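Local coordinates for cycloserine biosynthesis protein DcsG (Streptomyces lavendulae, PDB 6JIL), which catalyses the ATP- and magnesium-dependent cyclization of O-ureido-D-serine to the antitubercular antibiotic D-cycloserine, at residues V7-A10 with V11-P14; H213-L217 with D218-A222; S282-G285 with A286-A290. All blocks are in the same frame, centred on the assembly; numbering follows the deposited sequence.

Overall arrangement
From the N terminus, contact 1 comes first: 7-14 carries strand 4-8 out of the parallel sheet and folds it into a tight turn on the way to helix 19-28. Much later, contact 2 (213-222) folds the loop that follows strand 195-202 before it enters strand 220-223, at the edge of the five-stranded antiparallel sheet. Contact 3 (282-290) turns the chain after strand 265-271 into helix 285-296, which packs beside helix 19-28. The three are in series, neither nested nor crossed, and none touches another; contacts 2 and 3 come closest, with nearest atoms about 6 Å apart. Each is a local turn at an end of a strand or helix.

Contact 1: V7-A10 with V11-P14; sequences VTDA and VSLP
D9 and S12 bring their CA atoms to 5.4 Å as the chain leaves strand 4-8 and doubles back through A10 and V11. The carbonyl of D9 closes the turn: D9 O accepts from L13 N at 2.9 Å, with an N-H...O angle of 150°, and only weakly from S12 N. This is an alpha-turn leading into the 3-10 segment that starts at L13. D9 also supplies a side-chain acceptor, its OD2 taking a bond from S12 N at 2.9 Å, nearly in line with the C-O bond, which resembles the N-cap bond of an aspartate. OD2 takes another from S12 OG at 2.7 Å, on the syn side but tilted out of the carboxylate plane. CG of D9 lies between the backbone N and the carbonyl carbon (chi1 66°), which swings the carboxylate over the turn. The turn follows a strand end in the parallel sheet, and the other carboxylate oxygen of D9, OD1, is hydrogen-bonded to T58 OG1 and W38 NE1. L13 crosses T8 at about a right angle, its CD1 lying 3.7 Å from T8 OG1 and 4.0 Å from T8 CG2, while that hydroxyl has a hydrogen bond with S55 OG.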
loop_
_atom_site.group_PDB
_atom_site.type_symbol
_atom_site.label_atom_id
_atom_site.label_comp_id
_atom_site.label_asym_id
_atom_site.label_seq_id
_atom_site.Cartn_x
_atom_site.Cartn_y
_atom_site.Cartn_z
ATOM N N VAL A 7 6.624 12.333 -7.748
ATOM C CA VAL A 7 7.287 12.401 -6.455
ATOM C C VAL A 7 7.977 11.143 -5.951
ATOM O O VAL A 7 7.412 10.053 -5.954
ATOM C CB VAL A 7 6.306 12.882 -5.361
ATOM C CG1 VAL A 7 7.057 13.137 -4.052
ATOM C CG2 VAL A 7 5.606 14.149 -5.817
ATOM N N THR A 8 9.202 11.327 -5.483
ATOM C CA THR A 8 10.018 10.247 -4.948
ATOM C C THR A 8 10.896 10.878 -3.864
ATOM O O THR A 8 10.581 11.949 -3.347
ATOM C CB THR A 8 10.934 9.651 -6.068
ATOM O OG1 THR A 8 11.648 8.515 -5.567
ATOM C CG2 THR A 8 11.946 10.709 -6.551
ATOM N N ASP A 9 11.967 10.183 -3.498
ATOM C CA ASP A 9 12.946 10.703 -2.550
ATOM C C ASP A 9 14.233 9.917 -2.788
ATOM O O ASP A 9 14.194 8.758 -3.206
ATOM C CB ASP A 9 12.442 10.681 -1.081
ATOM C CG ASP A 9 12.234 9.285 -0.502
ATOM O OD1 ASP A 9 11.253 9.137 0.257
ATOM O OD2 ASP A 9 13.038 8.360 -0.753
ATOM N N ALA A 10 15.369 10.573 -2.578
ATOM C CA ALA A 10 16.672 9.973 -2.836
ATOM C C ALA A 10 16.842 8.523 -2.412
ATOM O O ALA A 10 17.303 7.692 -3.199
ATOM C CB ALA A 10 17.776 10.835 -2.216
ATOM N N VAL A 11 16.470 8.214 -1.177
ATOM C CA VAL A 11 16.620 6.854 -0.667
ATOM C C VAL A 11 15.787 5.819 -1.409
ATOM O O VAL A 11 16.210 4.681 -1.582
ATOM C CB VAL A 11 16.248 6.785 0.837
ATOM C CG1 VAL A 11 16.301 5.348 1.329
ATOM C CG2 VAL A 11 17.201 7.665 1.651
ATOM N N SER A 12 14.609 6.226 -1.854
ATOM C CA SER A 12 13.684 5.320 -2.518
ATOM C C SER A 12 13.803 5.199 -4.025
ATOM O O SER A 12 13.438 4.172 -4.588
ATOM C CB SER A 12 12.252 5.724 -2.165
ATOM O OG SER A 12 12.098 5.795 -0.757
ATOM N N LEU A 13 14.312 6.239 -4.680
ATOM C CA LEU A 13 14.425 6.215 -6.129
ATOM C C LEU A 13 15.127 4.975 -6.706
ATOM O O LEU A 13 14.751 4.488 -7.768
ATOM C CB LEU A 13 15.112 7.485 -6.621
ATOM C CG LEU A 13 15.062 7.691 -8.137
ATOM C CD1 LEU A 13 13.616 7.723 -8.595
ATOM C CD2 LEU A 13 15.779 8.987 -8.512
ATOM N N PRO A 14 16.157 4.456 -6.018
ATOM C CA PRO A 14 16.876 3.272 -6.507
ATOM C C PRO A 14 16.059 1.984 -6.535
ATOM O O PRO A 14 16.398 1.047 -7.259
ATOM C CB PRO A 14 18.061 3.167 -5.552
ATOM C CG PRO A 14 18.327 4.600 -5.199
ATOM C CD PRO A 14 16.926 5.111 -4.942
#

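Contact 2: H213-L217 with D218-A222; sequences HVPTL and DFRQA
The loop that feeds edge strand 220-223 of the ATP-grasp sheet folds back on itself so that R220, an inferred active-site residue, grips P215 in that same loop. P215 is the centre of an inverse gamma turn, and the guanidinium turns its NE-NH2 side to the carbonyl, both nitrogens donating to the one oxygen: R220 NH2 lies 2.6 Å from P215 O, in the carbonyl plane, and R220 NE 3.0 Å from the same atom, above that plane. The oxygen itself lies within the guanidinium plane, beside its edge. An extended chain from CG to NE carries the group there. Between the two residues the backbone makes a 3-10 turn, with F219 N bonded to T216 O at 2.7 Å and R220 N to L217 O at 3.0 Å. On the flank, T216 OG1 donates to D218 OD1 (2.6 Å) on the syn side, somewhat out of the carboxylate plane; the same hydroxyl lies at the edge of the F219 ring. That ring reaches H213 obliquely, planes 41° apart, with F219 CZ 3.4 Å from H213 CG over one imidazole face. With NE and NH2 both donating to P215 O and NH1 hydrogen-bonded to S276 OG and N278 OD1, the guanidinium is fixed in rotation, while NH2 also hydrogen-bonds a tartrate, probably from the crystallisation liquor, which may mark a pocket suited to anionic groups.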
loop_
_atom_site.group_PDB
_atom_site.type_symbol
_atom_site.label_atom_id
_atom_site.label_comp_id
_atom_site.label_asym_id
_atom_site.label_seq_id
_atom_site.Cartn_x
_atom_site.Cartn_y
_atom_site.Cartn_z
ATOM N N HIS A 213 11.888 -10.176 5.456
ATOM C CA HIS A 213 12.396 -9.775 4.155
ATOM C C HIS A 213 11.750 -8.506 3.641
ATOM O O HIS A 213 10.758 -8.021 4.181
ATOM C CB HIS A 213 12.204 -10.893 3.126
ATOM C CG HIS A 213 13.109 -12.064 3.343
ATOM N ND1 HIS A 213 12.638 -13.341 3.562
ATOM C CD2 HIS A 213 14.460 -12.142 3.407
ATOM C CE1 HIS A 213 13.661 -14.155 3.755
ATOM N NE2 HIS A 213 14.776 -13.453 3.666
ATOM N N VAL A 214 12.347 -7.984 2.581
ATOM C CA VAL A 214 11.892 -6.781 1.924
ATOM C C VAL A 214 11.651 -7.243 0.472
ATOM O O VAL A 214 12.494 -7.911 -0.116
ATOM C CB VAL A 214 12.991 -5.687 2.083
ATOM C CG1 VAL A 214 13.626 -5.328 0.757
ATOM C CG2 VAL A 214 12.402 -4.490 2.779
ATOM N N PRO A 215 10.482 -6.911 -0.106
ATOM C CA PRO A 215 10.090 -7.289 -1.472
ATOM C C PRO A 215 10.957 -6.835 -2.642
ATOM O O PRO A 215 10.529 -6.024 -3.459
ATOM C CB PRO A 215 8.670 -6.751 -1.573
ATOM C CG PRO A 215 8.755 -5.510 -0.776
ATOM C CD PRO A 215 9.500 -5.969 0.458
ATOM N N THR A 216 12.166 -7.378 -2.729
ATOM C CA THR A 216 13.081 -7.047 -3.813
ATOM C C THR A 216 12.680 -7.822 -5.076
ATOM O O THR A 216 11.874 -8.747 -5.008
ATOM C CB THR A 216 14.524 -7.391 -3.422
ATOM O OG1 THR A 216 14.543 -8.654 -2.743
ATOM C CG2 THR A 216 15.095 -6.318 -2.507
ATOM N N LEU A 217 13.246 -7.451 -6.219
ATOM C CA LEU A 217 12.917 -8.107 -7.490
ATOM C C LEU A 217 12.950 -9.631 -7.493
ATOM O O LEU A 217 12.119 -10.266 -8.138
ATOM C CB LEU A 217 13.821 -7.582 -8.613
ATOM C CG LEU A 217 13.486 -6.148 -9.018
ATOM C CD1 LEU A 217 14.431 -5.665 -10.108
ATOM C CD2 LEU A 217 12.041 -6.105 -9.494
ATOM N N ASP A 218 13.901 -10.227 -6.785
ATOM C CA ASP A 218 13.975 -11.680 -6.755
ATOM C C ASP A 218 12.783 -12.298 -6.020
ATOM O O ASP A 218 12.523 -13.498 -6.126
ATOM C CB ASP A 218 15.302 -12.126 -6.133
ATOM C CG ASP A 218 15.565 -11.488 -4.790
ATOM O OD1 ASP A 218 15.341 -10.269 -4.646
ATOM O OD2 ASP A 218 16.014 -12.211 -3.880
ATOM N N PHE A 219 12.045 -11.473 -5.289
ATOM C CA PHE A 219 10.876 -11.965 -4.571
ATOM C C PHE A 219 9.613 -11.810 -5.409
ATOM O O PHE A 219 8.519 -12.137 -4.949
ATOM C CB PHE A 219 10.686 -11.215 -3.247
ATOM C CG PHE A 219 11.600 -11.671 -2.145
ATOM C CD1 PHE A 219 12.739 -10.948 -1.822
ATOM C CD2 PHE A 219 11.311 -12.818 -1.419
ATOM C CE1 PHE A 219 13.577 -11.361 -0.786
ATOM C CE2 PHE A 219 12.145 -13.240 -0.383
ATOM C CZ PHE A 219 13.279 -12.508 -0.065
ATOM N N ARG A 220 9.762 -11.316 -6.637
ATOM C CA ARG A 220 8.605 -11.112 -7.511
ATOM C C ARG A 220 8.677 -11.840 -8.846
ATOM O O ARG A 220 9.757 -12.126 -9.354
ATOM C CB ARG A 220 8.422 -9.624 -7.795
ATOM C CG ARG A 220 8.657 -8.737 -6.598
ATOM C CD ARG A 220 8.348 -7.297 -6.924
ATOM N NE ARG A 220 8.752 -6.429 -5.831
ATOM C CZ ARG A 220 8.197 -5.256 -5.564
ATOM N NH1 ARG A 220 7.202 -4.807 -6.314
ATOM N NH2 ARG A 220 8.648 -4.527 -4.553
ATOM N N GLN A 221 7.510 -12.127 -9.409
ATOM C CA GLN A 221 7.414 -12.779 -10.704
ATOM C C GLN A 221 6.015 -12.639 -11.285
ATOM O O GLN A 221 5.019 -12.744 -10.563
ATOM C CB GLN A 221 7.814 -14.255 -10.612
ATOM C CG GLN A 221 7.139 -15.055 -9.542
ATOM C CD GLN A 221 7.599 -16.498 -9.553
ATOM O OE1 GLN A 221 8.797 -16.781 -9.474
ATOM N NE2 GLN A 221 6.648 -17.425 -9.655
ATOM N N ALA A 222 5.956 -12.373 -12.589
ATOM C CA ALA A 222 4.693 -12.202 -13.304
ATOM C C ALA A 222 3.690 -13.303 -12.967
ATOM O O ALA A 222 4.032 -14.480 -12.915
ATOM C CB ALA A 222 4.946 -12.170 -14.811
#

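Contact 3: S282-G285 with A286-A290; sequences SEDG and ALRFA
D284 OD2 receives two nitrogens of one guanidinium: R288 NE at 2.5 Å, in a nearly straight bond of 166°, and R288 NH2 more weakly at 3.3 Å. The salt bridge joins residues four apart (i to i+4), about one helical turn. Although the oxygen lies at the guanidinium edge, close to its plane, NE comes to the carboxylate from above, and the two flat groups are turned 59° apart. R288 points its CG away from its own carbonyl carbon (chi1 -56°) and then runs extended to NE, so the side chain travels back over the first turn, passing CG within 3.2 Å of D284 O. The same residue pair is joined through the backbone as well, R288 N donating to D284 O at 3.1 Å. This is the N terminus of helix 285-296, with D284 in the N-cap position, although its carboxylate makes no capping bond to the backbone and turns to the arginine instead. A negative charge here would probably also interact favourably with the helix dipole. The next rung of the helix is F289 N to G285 O, at 3.0 Å. Ahead of the cap, S282 OG accepts weakly from G285 N and is itself bonded to L279 O. A water donates to S282 O at 3.2 Å and accepts a weak bond from A286 N, so it links the incoming loop to an amide of the first turn. The opening turns lean on other elements: A286 and A290 touch A25 of helix 19-28, and the F289 ring meets that of F192 with their planes only slightly inclined.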
loop_
_atom_site.group_PDB
_atom_site.type_symbol
_atom_site.label_atom_id
_atom_site.label_comp_id
_atom_site.label_asym_id
_atom_site.label_seq_id
_atom_site.Cartn_x
_atom_site.Cartn_y
_atom_site.Cartn_z
ATOM N N SER A 282 4.679 -6.507 -16.799
ATOM C CA SER A 282 3.569 -6.564 -17.749
ATOM C C SER A 282 4.075 -5.976 -19.055
ATOM O O SER A 282 4.998 -5.171 -19.037
ATOM C CB SER A 282 2.404 -5.718 -17.242
ATOM O OG SER A 282 2.756 -4.345 -17.243
ATOM N N GLU A 283 3.474 -6.336 -20.182
ATOM C CA GLU A 283 3.966 -5.788 -21.442
ATOM C C GLU A 283 3.399 -4.427 -21.825
ATOM O O GLU A 283 3.919 -3.784 -22.732
ATOM C CB GLU A 283 3.755 -6.770 -22.601
ATOM C CG GLU A 283 4.594 -6.429 -23.853
ATOM C CD GLU A 283 6.109 -6.592 -23.641
ATOM O OE1 GLU A 283 6.583 -7.748 -23.591
ATOM O OE2 GLU A 283 6.826 -5.568 -23.523
ATOM N N ASP A 284 2.350 -3.972 -21.149
ATOM C CA ASP A 284 1.796 -2.661 -21.486
ATOM C C ASP A 284 1.281 -1.884 -20.278
ATOM O O ASP A 284 0.609 -0.862 -20.427
ATOM C CB ASP A 284 0.682 -2.805 -22.527
ATOM C CG ASP A 284 -0.536 -3.528 -21.984
ATOM O OD1 ASP A 284 -0.381 -4.646 -21.449
ATOM O OD2 ASP A 284 -1.652 -2.981 -22.101
ATOM N N GLY A 285 1.611 -2.363 -19.084
ATOM C CA GLY A 285 1.161 -1.703 -17.870
ATOM C C GLY A 285 1.519 -0.231 -17.794
ATOM O O GLY A 285 0.691 0.593 -17.421
ATOM N N ALA A 286 2.752 0.103 -18.154
ATOM C CA ALA A 286 3.203 1.484 -18.107
ATOM C C ALA A 286 2.422 2.379 -19.060
ATOM O O ALA A 286 2.137 3.530 -18.736
ATOM C CB ALA A 286 4.692 1.557 -18.422
ATOM N N LEU A 287 2.086 1.859 -20.236
ATOM C CA LEU A 287 1.341 2.642 -21.220
ATOM C C LEU A 287 -0.067 2.910 -20.698
ATOM O O LEU A 287 -0.602 4.007 -20.854
ATOM C CB LEU A 287 1.270 1.902 -22.564
ATOM C CG LEU A 287 0.444 2.558 -23.679
ATOM C CD1 LEU A 287 1.001 3.942 -23.979
ATOM C CD2 LEU A 287 0.468 1.693 -24.939
ATOM N N ARG A 288 -0.660 1.902 -20.069
ATOM C CA ARG A 288 -1.999 2.049 -19.522
ATOM C C ARG A 288 -1.999 3.079 -18.400
ATOM O O ARG A 288 -2.992 3.768 -18.168
ATOM C CB ARG A 288 -2.508 0.718 -18.970
ATOM C CG ARG A 288 -2.508 -0.420 -19.949
ATOM C CD ARG A 288 -3.364 -1.520 -19.394
ATOM N NE ARG A 288 -3.325 -2.731 -20.197
ATOM C CZ ARG A 288 -4.240 -3.692 -20.121
ATOM N NH1 ARG A 288 -5.267 -3.570 -19.281
ATOM N NH2 ARG A 288 -4.120 -4.779 -20.872
ATOM N N PHE A 289 -0.881 3.177 -17.693
ATOM C CA PHE A 289 -0.780 4.134 -16.604
ATOM C C PHE A 289 -0.664 5.546 -17.182
ATOM O O PHE A 289 -1.387 6.456 -16.775
ATOM C CB PHE A 289 0.434 3.803 -15.733
ATOM C CG PHE A 289 0.511 4.597 -14.471
ATOM C CD1 PHE A 289 -0.574 5.351 -14.036
ATOM C CD2 PHE A 289 1.666 4.577 -13.701
ATOM C CE1 PHE A 289 -0.510 6.074 -12.850
ATOM C CE2 PHE A 289 1.743 5.293 -12.517
ATOM C CZ PHE A 289 0.651 6.045 -12.088
ATOM N N ALA A 290 0.235 5.717 -18.150
ATOM C CA ALA A 290 0.427 7.019 -18.776
ATOM C C ALA A 290 -0.860 7.486 -19.451
ATOM O O ALA A 290 -1.202 8.663 -19.394
ATOM C CB ALA A 290 1.552 6.949 -19.792
HETATM O O HOH W 1 5.141 -1.967 -19.504
#